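Local coordinates for protein sulfite dehydrogenase (Paracoccus pantotrophus, PDB 2XTS) that oxidises protein-bound sulfane sulfur in the Sox system, using a molybdenum cofactor and passing electrons to heme c of its cytochrome partner, at residues T112-F117 against V214-E219; D248-G253 against R364-H369; M338-R343 against W376-D381. One frame throughout, in Å; residues are numbered along the deposited sequence.

Contact 1. Residues T112-F117 against V214-E219; sequences TTTTAF and VVPGWE. With CO (cobalt (II) ion), chain G.
The polar links between strand residues 112-117 and residues 214-219 run through water; no direct hydrogen bond joins them. One water accepts the N-H of Gly-217 and donates a hydrogen bond to the carbonyl of Phe-117, 2.7 Å from Phe-117 O. That same water sits 3.6 Å above the Phe-117 ring plane, over the ring centre. A second water donates two hydrogen bonds, one to Phe-117 O and one to Trp-218 O, so two waters grip the Phe-117 carbonyl.

The apolar part is small. Thr-114 turns its methyl, not its hydroxyl, to Val-214, the last residue of strand 212-214: OG1 stands anti to the backbone N (chi1 -165°), and CG2 slides past Val-214, touching its CG1 at 3.8 Å. Ala-116 CB reaches the same Val-214 CG1 at 4.4 Å. Further along, the tip of the Phe-117 ring, CZ, comes obliquely to Gly-217 CA at 4.2 Å.

Residues 215-218 form a type II turn, closed by Trp-218 N to Val-215 O at 3.0 Å; Gly-217 takes phi 85°, a value most easily adopted without a side chain. Just beyond, Glu-219 binds the cobalt ion through OE1 at 2.1 Å, while OE2 accepts from a cobalt-bound water and pairs with Arg-181.

The contact lies buried in the molybdopterin-binding domain. Strand 112-119 pairs with strand 143-152, the side chain of Val-214 rests on Tyr-148 and Ala-195, and helix 185-191 meets the turn through Lys-187 and Asp-191.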
loop_
_atom_site.group_PDB
_atom_site.type_symbol
_atom_site.label_atom_id
_atom_site.label_comp_id
_atom_site.label_asym_id
_atom_site.label_seq_id
_atom_site.Cartn_x
_atom_site.Cartn_y
_atom_site.Cartn_z
ATOM N N THR A 112 -4.135 13.573 -11.362
ATOM C CA THR A 112 -5.091 12.503 -11.561
ATOM C C THR A 112 -4.571 11.262 -10.831
ATOM O O THR A 112 -3.452 11.228 -10.347
ATOM C CB THR A 112 -5.235 12.158 -13.056
ATOM O OG1 THR A 112 -3.943 11.862 -13.591
ATOM C CG2 THR A 112 -5.887 13.308 -13.835
ATOM N N THR A 113 -5.404 10.234 -10.786
ATOM C CA THR A 113 -5.061 8.981 -10.167
ATOM C C THR A 113 -5.532 7.813 -11.009
ATOM O O THR A 113 -6.538 7.898 -11.708
ATOM C CB THR A 113 -5.640 8.872 -8.736
ATOM O OG1 THR A 113 -5.151 7.685 -8.093
ATOM C CG2 THR A 113 -7.137 8.813 -8.751
ATOM N N THR A 114 -4.801 6.709 -10.940
ATOM C CA THR A 114 -5.321 5.441 -11.423
ATOM C C THR A 114 -4.705 4.339 -10.598
ATOM O O THR A 114 -3.635 4.511 -10.045
ATOM C CB THR A 114 -5.008 5.231 -12.919
ATOM O OG1 THR A 114 -5.826 4.177 -13.429
ATOM C CG2 THR A 114 -3.557 4.869 -13.123
ATOM N N THR A 115 -5.426 3.241 -10.495
ATOM C CA THR A 115 -4.934 2.016 -9.882
ATOM C C THR A 115 -4.775 1.012 -11.016
ATOM O O THR A 115 -5.708 0.741 -11.750
ATOM C CB THR A 115 -5.900 1.519 -8.805
ATOM O OG1 THR A 115 -5.960 2.543 -7.831
ATOM C CG2 THR A 115 -5.396 0.250 -8.159
ATOM N N ALA A 116 -3.576 0.479 -11.187
ATOM C CA ALA A 116 -3.243 -0.281 -12.382
ATOM C C ALA A 116 -2.190 -1.299 -12.118
ATOM O O ALA A 116 -1.226 -1.043 -11.388
ATOM C CB ALA A 116 -2.757 0.663 -13.487
ATOM N N PHE A 117 -2.326 -2.437 -12.798
ATOM C CA PHE A 117 -1.309 -3.443 -12.737
ATOM C C PHE A 117 -0.207 -3.161 -13.757
ATOM O O PHE A 117 -0.469 -2.765 -14.907
ATOM C CB PHE A 117 -1.894 -4.867 -12.956
ATOM C CG PHE A 117 -2.325 -5.172 -14.382
ATOM C CD1 PHE A 117 -1.400 -5.554 -15.352
ATOM C CD2 PHE A 117 -3.657 -5.076 -14.751
ATOM C CE1 PHE A 117 -1.799 -5.826 -16.650
ATOM C CE2 PHE A 117 -4.032 -5.330 -16.027
ATOM C CZ PHE A 117 -3.108 -5.690 -16.987
ATOM N N VAL A 214 2.976 5.473 -16.239
ATOM C CA VAL A 214 1.958 4.479 -15.915
ATOM C C VAL A 214 1.096 4.369 -17.168
ATOM O O VAL A 214 0.568 5.387 -17.660
ATOM C CB VAL A 214 1.145 4.870 -14.656
ATOM C CG1 VAL A 214 -0.083 3.997 -14.508
ATOM C CG2 VAL A 214 2.043 4.751 -13.455
ATOM N N VAL A 215 1.019 3.152 -17.734
ATOM C CA VAL A 215 0.402 2.908 -19.059
ATOM C C VAL A 215 -0.662 1.818 -18.901
ATOM O O VAL A 215 -0.389 0.628 -19.098
ATOM C CB VAL A 215 1.482 2.485 -20.087
ATOM C CG1 VAL A 215 0.891 2.494 -21.496
ATOM C CG2 VAL A 215 2.751 3.378 -19.961
ATOM N N PRO A 216 -1.865 2.198 -18.462
ATOM C CA PRO A 216 -2.815 1.194 -18.014
ATOM C C PRO A 216 -3.115 0.110 -19.055
ATOM O O PRO A 216 -3.426 0.387 -20.212
ATOM C CB PRO A 216 -4.038 2.008 -17.668
ATOM C CG PRO A 216 -3.456 3.289 -17.197
ATOM C CD PRO A 216 -2.352 3.550 -18.149
ATOM N N GLY A 217 -2.951 -1.126 -18.621
ATOM C CA GLY A 217 -3.264 -2.276 -19.436
ATOM C C GLY A 217 -2.176 -2.725 -20.390
ATOM O O GLY A 217 -2.332 -3.758 -21.038
ATOM N N TRP A 218 -1.107 -1.945 -20.516
ATOM C CA TRP A 218 -0.061 -2.192 -21.501
ATOM C C TRP A 218 1.182 -2.793 -20.833
ATOM O O TRP A 218 1.417 -2.624 -19.623
ATOM C CB TRP A 218 0.274 -0.909 -22.259
ATOM C CG TRP A 218 -0.740 -0.518 -23.290
ATOM C CD1 TRP A 218 -2.039 -0.930 -23.345
ATOM C CD2 TRP A 218 -0.533 0.310 -24.445
ATOM N NE1 TRP A 218 -2.647 -0.405 -24.459
ATOM C CE2 TRP A 218 -1.747 0.360 -25.144
ATOM C CE3 TRP A 218 0.566 0.993 -24.962
ATOM C CZ2 TRP A 218 -1.876 1.051 -26.345
ATOM C CZ3 TRP A 218 0.443 1.667 -26.149
ATOM C CH2 TRP A 218 -0.768 1.704 -26.825
ATOM N N GLU A 219 1.946 -3.549 -21.615
ATOM C CA GLU A 219 3.072 -4.307 -21.132
ATOM C C GLU A 219 4.030 -3.454 -20.342
ATOM O O GLU A 219 4.307 -2.301 -20.671
ATOM C CB GLU A 219 3.755 -5.023 -22.319
ATOM C CG GLU A 219 4.498 -4.103 -23.284
ATOM C CD GLU A 219 4.918 -4.763 -24.596
ATOM O OE1 GLU A 219 4.644 -5.970 -24.781
ATOM O OE2 GLU A 219 5.508 -4.051 -25.450
HETATM CO CO CO G . 4.150 -7.036 -26.491
HETATM O O HOH W 1 -2.741 -1.722 -15.970
HETATM O O HOH W 2 0.821 -3.943 -17.291
HETATM O O HOH W 3 5.210 -5.548 -27.632
HETATM O O HOH W 4 5.806 -8.357 -26.612
#

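Contact 2. Residues D248-G253 against R364-H369; sequences DLMPDG and RNNVYH. With CO (cobalt (II) ion), chain G.
With CG anti to the carbonyl carbon in Asp-248 (chi1 -47°), and likewise in Tyr-368 and His-369, the carboxylate is set crosswise to both rings beside a cobalt site. Here a short strand running into a type I turn, Met-250 to Gly-253, packs on the irregular loop after helix 355-362. Asp-248 OD1 approaches Tyr-368 CD2 at 3.3 Å, while OD2 makes a close contact of 3.3 Å with His-369 CD2, carboxylate and imidazole planes 58° apart. OD2 is hydrogen-bonded to the hydroxyl of Thr-259, whose carbonyl oxygen binds the same cobalt as His-369 NE2 and Glu-219. An alanine in place of Asp-248 would probably loosen this second shell, since the acceptor for a cobalt-bound water and the partner of the Thr-259 hydroxyl would both be lost.

Behind the carboxylate, the backbones meet through weak C-H contacts, with Asp-248 CA 3.5 Å from Asn-366 O. One water bridges Leu-249 O and Asn-365 N; Leu-249 CB leans on the carbonyl of Asn-365. The cytochrome subunit covers this part, its Pro-75 packing on Leu-249. At the metal, one of the two waters on the cobalt donates a hydrogen bond to Asp-248 OD1 over 2.6 Å.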
loop_
_atom_site.group_PDB
_atom_site.type_symbol
_atom_site.label_atom_id
_atom_site.label_comp_id
_atom_site.label_asym_id
_atom_site.label_seq_id
_atom_site.Cartn_x
_atom_site.Cartn_y
_atom_site.Cartn_z
ATOM N N ASP A 248 7.244 -10.694 -30.914
ATOM C CA ASP A 248 6.743 -12.014 -30.499
ATOM C C ASP A 248 6.791 -12.952 -31.720
ATOM O O ASP A 248 5.955 -12.862 -32.639
ATOM C CB ASP A 248 5.299 -11.897 -29.993
ATOM C CG ASP A 248 5.082 -10.752 -29.021
ATOM O OD1 ASP A 248 6.060 -10.282 -28.414
ATOM O OD2 ASP A 248 3.899 -10.328 -28.906
ATOM N N LEU A 249 7.779 -13.840 -31.751
ATOM C CA LEU A 249 8.047 -14.667 -32.912
ATOM C C LEU A 249 6.945 -15.704 -33.074
ATOM O O LEU A 249 6.553 -16.366 -32.101
ATOM C CB LEU A 249 9.420 -15.333 -32.786
ATOM C CG LEU A 249 9.957 -16.135 -33.967
ATOM C CD1 LEU A 249 10.229 -15.225 -35.149
ATOM C CD2 LEU A 249 11.198 -16.873 -33.568
ATOM N N MET A 250 6.456 -15.841 -34.316
ATOM C CA MET A 250 5.319 -16.696 -34.679
ATOM C C MET A 250 5.796 -17.906 -35.483
ATOM O O MET A 250 6.939 -17.953 -35.910
ATOM C CB MET A 250 4.300 -15.873 -35.440
ATOM C CG MET A 250 3.766 -14.716 -34.622
ATOM S SD MET A 250 2.639 -15.223 -33.312
ATOM C CE MET A 250 1.145 -15.620 -34.242
ATOM N N PRO A 251 4.911 -18.898 -35.726
ATOM C CA PRO A 251 5.341 -20.152 -36.355
ATOM C C PRO A 251 5.974 -20.008 -37.729
ATOM O O PRO A 251 6.813 -20.847 -38.076
ATOM C CB PRO A 251 4.053 -20.985 -36.407
ATOM C CG PRO A 251 3.300 -20.512 -35.182
ATOM C CD PRO A 251 3.553 -19.028 -35.162
ATOM N N ASP A 252 5.569 -19.008 -38.496
ATOM C CA ASP A 252 6.122 -18.808 -39.847
ATOM C C ASP A 252 7.461 -18.092 -39.881
ATOM O O ASP A 252 8.036 -17.956 -40.949
ATOM C CB ASP A 252 5.123 -18.105 -40.791
ATOM C CG ASP A 252 4.812 -16.679 -40.402
ATOM O OD1 ASP A 252 5.151 -16.268 -39.269
ATOM O OD2 ASP A 252 4.194 -15.971 -41.236
ATOM N N GLY A 253 7.979 -17.671 -38.724
ATOM C CA GLY A 253 9.250 -16.969 -38.689
ATOM C C GLY A 253 9.113 -15.464 -38.791
ATOM O O GLY A 253 10.096 -14.760 -38.688
ATOM N N ARG A 364 5.701 -21.942 -29.984
ATOM C CA ARG A 364 6.379 -22.080 -28.711
ATOM C C ARG A 364 7.382 -20.965 -28.423
ATOM O O ARG A 364 7.907 -20.904 -27.316
ATOM C CB ARG A 364 7.080 -23.440 -28.656
ATOM C CG ARG A 364 6.100 -24.573 -28.937
ATOM C CD ARG A 364 6.695 -25.953 -28.810
ATOM N NE ARG A 364 6.923 -26.351 -27.426
ATOM C CZ ARG A 364 5.995 -26.866 -26.617
ATOM N NH1 ARG A 364 4.740 -27.029 -27.028
ATOM N NH2 ARG A 364 6.317 -27.228 -25.382
ATOM N N ASN A 365 7.662 -20.108 -29.407
ATOM C CA ASN A 365 8.764 -19.149 -29.311
ATOM C C ASN A 365 8.318 -17.674 -29.212
ATOM O O ASN A 365 9.089 -16.767 -29.507
ATOM C CB ASN A 365 9.749 -19.367 -30.464
ATOM C CG ASN A 365 10.501 -20.694 -30.349
ATOM O OD1 ASN A 365 10.486 -21.524 -31.261
ATOM N ND2 ASN A 365 11.175 -20.870 -29.244
ATOM N N ASN A 366 7.113 -17.450 -28.709
ATOM C CA ASN A 366 6.602 -16.096 -28.551
ATOM C C ASN A 366 7.355 -15.264 -27.531
ATOM O O ASN A 366 7.371 -14.039 -27.654
ATOM C CB ASN A 366 5.120 -16.143 -28.159
ATOM C CG ASN A 366 4.226 -15.352 -29.087
ATOM O OD1 ASN A 366 4.382 -15.336 -30.324
ATOM N ND2 ASN A 366 3.258 -14.714 -28.501
ATOM N N VAL A 367 7.886 -15.924 -26.498
ATOM C CA VAL A 367 8.637 -15.305 -25.385
ATOM C C VAL A 367 7.743 -14.520 -24.407
ATOM O O VAL A 367 7.835 -14.703 -23.205
ATOM C CB VAL A 367 9.866 -14.449 -25.846
ATOM C CG1 VAL A 367 10.570 -13.828 -24.666
ATOM C CG2 VAL A 367 10.867 -15.285 -26.667
ATOM N N TYR A 368 6.847 -13.708 -24.955
ATOM C CA TYR A 368 6.065 -12.742 -24.209
ATOM C C TYR A 368 4.577 -13.153 -24.250
ATOM O O TYR A 368 4.174 -14.062 -24.996
ATOM C CB TYR A 368 6.243 -11.361 -24.856
ATOM C CG TYR A 368 7.688 -10.922 -24.954
ATOM C CD1 TYR A 368 8.395 -10.522 -23.818
ATOM C CD2 TYR A 368 8.356 -10.920 -26.161
ATOM C CE1 TYR A 368 9.714 -10.109 -23.896
ATOM C CE2 TYR A 368 9.687 -10.539 -26.230
ATOM C CZ TYR A 368 10.360 -10.132 -25.103
ATOM O OH TYR A 368 11.653 -9.678 -25.223
ATOM N N HIS A 369 3.760 -12.448 -23.469
ATOM C CA HIS A 369 2.308 -12.546 -23.550
ATOM C C HIS A 369 1.741 -13.946 -23.302
ATOM O O HIS A 369 0.760 -14.346 -23.910
ATOM C CB HIS A 369 1.786 -11.952 -24.858
ATOM C CG HIS A 369 2.112 -10.497 -25.007
ATOM N ND1 HIS A 369 1.408 -9.502 -24.356
ATOM C CD2 HIS A 369 3.065 -9.863 -25.735
ATOM C CE1 HIS A 369 1.945 -8.325 -24.644
ATOM N NE2 HIS A 369 2.943 -8.512 -25.491
HETATM CO CO CO G . 4.150 -7.036 -26.491
HETATM O O HOH W 4 5.806 -8.357 -26.612
HETATM O O HOH W 5 9.749 -13.451 -29.572
HETATM O O HOH W 6 6.527 -19.100 -31.958
HETATM O O HOH W 3 5.210 -5.548 -27.632
#

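Contact 3. Residues M338-R343 against W376-D381; sequences MLLQSR and WWVKAD
Neighbouring antiparallel strands of the large sheet in the dimerisation domain meet here, with Met-338, Leu-340, Trp-376 and Val-378 on one face and Leu-339 and Trp-377 on the other. The strand axes lie 4.7 Å apart at their closest.

On the first face, Val-378 is held between two neighbours. Met-338 runs alongside it in the same direction; its chain bends at the last torsion (chi3 -72°), laying the terminal CE 4.0 Å from Val-378 CG1. Leu-340 crosses the valine obliquely, its CD1 reaching Val-378 CG2 at 3.7 Å. Across its own pair Leu-340 CB lies 4.2 Å from Trp-376 CB, oblique to the indole. With CG anti to the carbonyl carbon, that indole carries its NE1 off to the carbonyl of Ile-268, while Trp-333 covers Met-338 and Val-378.

On the other face, Leu-339 crosses Trp-377 obliquely, CD2 against CB at 3.9 Å. The edge of the Trp-377 indole, at CD1, lies 3.6 Å from Met-338 O, which sits in the ring plane, while Lys-379 CG covers a face. Trp-377 NE1 is hydrogen-bonded to Glu-337. Val-172 and Ile-174 of the cytochrome subunit pack on Leu-339 and Trp-377.

Four backbone hydrogen bonds fix the register, two at each of the pairs Met-338/Val-378 and Leu-340/Trp-376. Val-378 N lies 2.8 Å from Met-338 O, above its carbonyl plane, whereas Met-338 N meets Val-378 O in the carbonyl plane, on a lone pair, at 3.0 Å.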
loop_
_atom_site.group_PDB
_atom_site.type_symbol
_atom_site.label_atom_id
_atom_site.label_comp_id
_atom_site.label_asym_id
_atom_site.label_seq_id
_atom_site.Cartn_x
_atom_site.Cartn_y
_atom_site.Cartn_z
ATOM N N MET A 338 -6.356 -33.019 -6.770
ATOM C CA MET A 338 -7.084 -32.059 -7.576
ATOM C C MET A 338 -6.170 -31.498 -8.646
ATOM O O MET A 338 -4.942 -31.520 -8.493
ATOM C CB MET A 338 -7.649 -30.903 -6.733
ATOM C CG MET A 338 -8.592 -31.333 -5.623
ATOM S SD MET A 338 -9.277 -29.945 -4.714
ATOM C CE MET A 338 -7.849 -29.382 -3.780
ATOM N N LEU A 339 -6.780 -31.030 -9.728
ATOM C CA LEU A 339 -6.088 -30.255 -10.745
ATOM C C LEU A 339 -6.761 -28.897 -10.787
ATOM O O LEU A 339 -7.786 -28.697 -11.442
ATOM C CB LEU A 339 -6.131 -30.956 -12.098
ATOM C CG LEU A 339 -5.263 -32.211 -12.204
ATOM C CD1 LEU A 339 -5.681 -32.999 -13.444
ATOM C CD2 LEU A 339 -3.763 -31.899 -12.205
ATOM N N LEU A 340 -6.167 -27.949 -10.073
ATOM C CA LEU A 340 -6.784 -26.633 -9.921
ATOM C C LEU A 340 -6.459 -25.752 -11.110
ATOM O O LEU A 340 -5.306 -25.683 -11.535
ATOM C CB LEU A 340 -6.274 -25.919 -8.664
ATOM C CG LEU A 340 -6.457 -26.593 -7.315
ATOM C CD1 LEU A 340 -5.839 -25.743 -6.237
ATOM C CD2 LEU A 340 -7.932 -26.855 -7.041
ATOM N N GLN A 341 -7.466 -25.035 -11.601
ATOM C CA GLN A 341 -7.287 -24.036 -12.641
ATOM C C GLN A 341 -8.210 -22.857 -12.383
ATOM O O GLN A 341 -9.291 -23.027 -11.802
ATOM C CB GLN A 341 -7.641 -24.605 -14.008
ATOM C CG GLN A 341 -6.790 -25.757 -14.482
ATOM C CD GLN A 341 -7.149 -26.214 -15.869
ATOM O OE1 GLN A 341 -8.262 -26.019 -16.336
ATOM N NE2 GLN A 341 -6.169 -26.813 -16.551
ATOM N N SER A 342 -7.796 -21.681 -12.844
ATOM C CA SER A 342 -8.652 -20.529 -12.867
ATOM C C SER A 342 -8.689 -19.957 -14.281
ATOM O O SER A 342 -7.694 -20.016 -15.025
ATOM C CB SER A 342 -8.213 -19.492 -11.845
ATOM O OG SER A 342 -6.892 -19.029 -12.062
ATOM N N ARG A 343 -9.835 -19.393 -14.634
ATOM C CA ARG A 343 -10.073 -18.855 -15.980
ATOM C C ARG A 343 -10.796 -17.516 -15.867
ATOM O O ARG A 343 -11.959 -17.475 -15.441
ATOM C CB ARG A 343 -10.902 -19.847 -16.794
ATOM C CG ARG A 343 -11.233 -19.452 -18.202
ATOM C CD ARG A 343 -12.056 -20.572 -18.853
ATOM N NE ARG A 343 -13.396 -20.694 -18.273
ATOM C CZ ARG A 343 -14.264 -21.665 -18.556
ATOM N NH1 ARG A 343 -13.926 -22.652 -19.376
ATOM N NH2 ARG A 343 -15.465 -21.671 -17.987
ATOM N N TRP A 376 -2.537 -26.315 -11.162
ATOM C CA TRP A 376 -1.833 -26.854 -10.000
ATOM C C TRP A 376 -2.307 -28.279 -9.716
ATOM O O TRP A 376 -3.518 -28.533 -9.589
ATOM C CB TRP A 376 -2.097 -26.067 -8.708
ATOM C CG TRP A 376 -1.761 -24.617 -8.724
ATOM C CD1 TRP A 376 -2.575 -23.627 -8.261
ATOM C CD2 TRP A 376 -0.556 -23.958 -9.189
ATOM N NE1 TRP A 376 -1.967 -22.412 -8.398
ATOM C CE2 TRP A 376 -0.730 -22.583 -8.959
ATOM C CE3 TRP A 376 0.656 -24.397 -9.728
ATOM C CZ2 TRP A 376 0.232 -21.650 -9.301
ATOM C CZ3 TRP A 376 1.616 -23.472 -10.052
ATOM C CH2 TRP A 376 1.403 -22.122 -9.843
ATOM N N TRP A 377 -1.353 -29.187 -9.594
ATOM C CA TRP A 377 -1.655 -30.536 -9.120
ATOM C C TRP A 377 -1.544 -30.571 -7.603
ATOM O O TRP A 377 -0.464 -30.442 -7.064
ATOM C CB TRP A 377 -0.707 -31.537 -9.770
ATOM C CG TRP A 377 -0.906 -32.965 -9.375
ATOM C CD1 TRP A 377 -2.063 -33.581 -9.042
ATOM C CD2 TRP A 377 0.107 -33.969 -9.344
ATOM N NE1 TRP A 377 -1.842 -34.924 -8.797
ATOM C CE2 TRP A 377 -0.517 -35.188 -8.997
ATOM C CE3 TRP A 377 1.479 -33.966 -9.619
ATOM C CZ2 TRP A 377 0.193 -36.381 -8.869
ATOM C CZ3 TRP A 377 2.192 -35.164 -9.485
ATOM C CH2 TRP A 377 1.542 -36.348 -9.116
ATOM N N VAL A 378 -2.690 -30.730 -6.939
ATOM C CA VAL A 378 -2.735 -30.897 -5.491
ATOM C C VAL A 378 -2.732 -32.389 -5.213
ATOM O O VAL A 378 -3.627 -33.107 -5.636
ATOM C CB VAL A 378 -3.986 -30.248 -4.866
ATOM C CG1 VAL A 378 -4.023 -30.453 -3.346
ATOM C CG2 VAL A 378 -4.047 -28.758 -5.190
ATOM N N LYS A 379 -1.721 -32.835 -4.497
ATOM C CA LYS A 379 -1.529 -34.250 -4.192
ATOM C C LYS A 379 -2.204 -34.604 -2.869
ATOM O O LYS A 379 -2.583 -33.732 -2.097
ATOM C CB LYS A 379 -0.036 -34.606 -4.181
ATOM C CG LYS A 379 0.613 -34.342 -5.542
ATOM C CD LYS A 379 2.082 -34.704 -5.627
ATOM C CE LYS A 379 2.957 -33.661 -4.996
ATOM N NZ LYS A 379 4.389 -33.961 -5.245
ATOM N N ALA A 380 -2.315 -35.900 -2.599
ATOM C CA ALA A 380 -2.957 -36.387 -1.388
ATOM C C ALA A 380 -2.288 -35.957 -0.087
ATOM O O ALA A 380 -2.940 -35.894 0.945
ATOM C CB ALA A 380 -3.061 -37.901 -1.441
ATOM N N ASP A 381 -1.000 -35.647 -0.142
ATOM C CA ASP A 381 -0.264 -35.133 1.011
ATOM C C ASP A 381 -0.365 -33.623 1.184
ATOM O O ASP A 381 0.238 -33.083 2.094
ATOM C CB ASP A 381 1.203 -35.593 0.964
ATOM C CG ASP A 381 1.967 -35.081 -0.254
ATOM O OD1 ASP A 381 1.395 -34.327 -1.063
ATOM O OD2 ASP A 381 3.152 -35.459 -0.405
#

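In the fold
From the N terminus, contact 1 comes first: it closes the long excursion between strand 112-119 and the turn after strand 212-214, entirely within the molybdopterin-binding domain. Contact 2 opens only afterwards, so the two are in series, yet they meet at the cobalt ion, where Glu-219 and His-369 are both ligands and two waters are shared. Contact 2 brings the loop after helix 355-362 back to residues 248-253, spanning most of the dimerisation domain's sheet. Contact 3 crosses it, starting at 338-343 inside that span and ending at 376-381 beyond it. It stitches neighbouring strands of that sheet, with nearest atoms about 14 Å from either other contact.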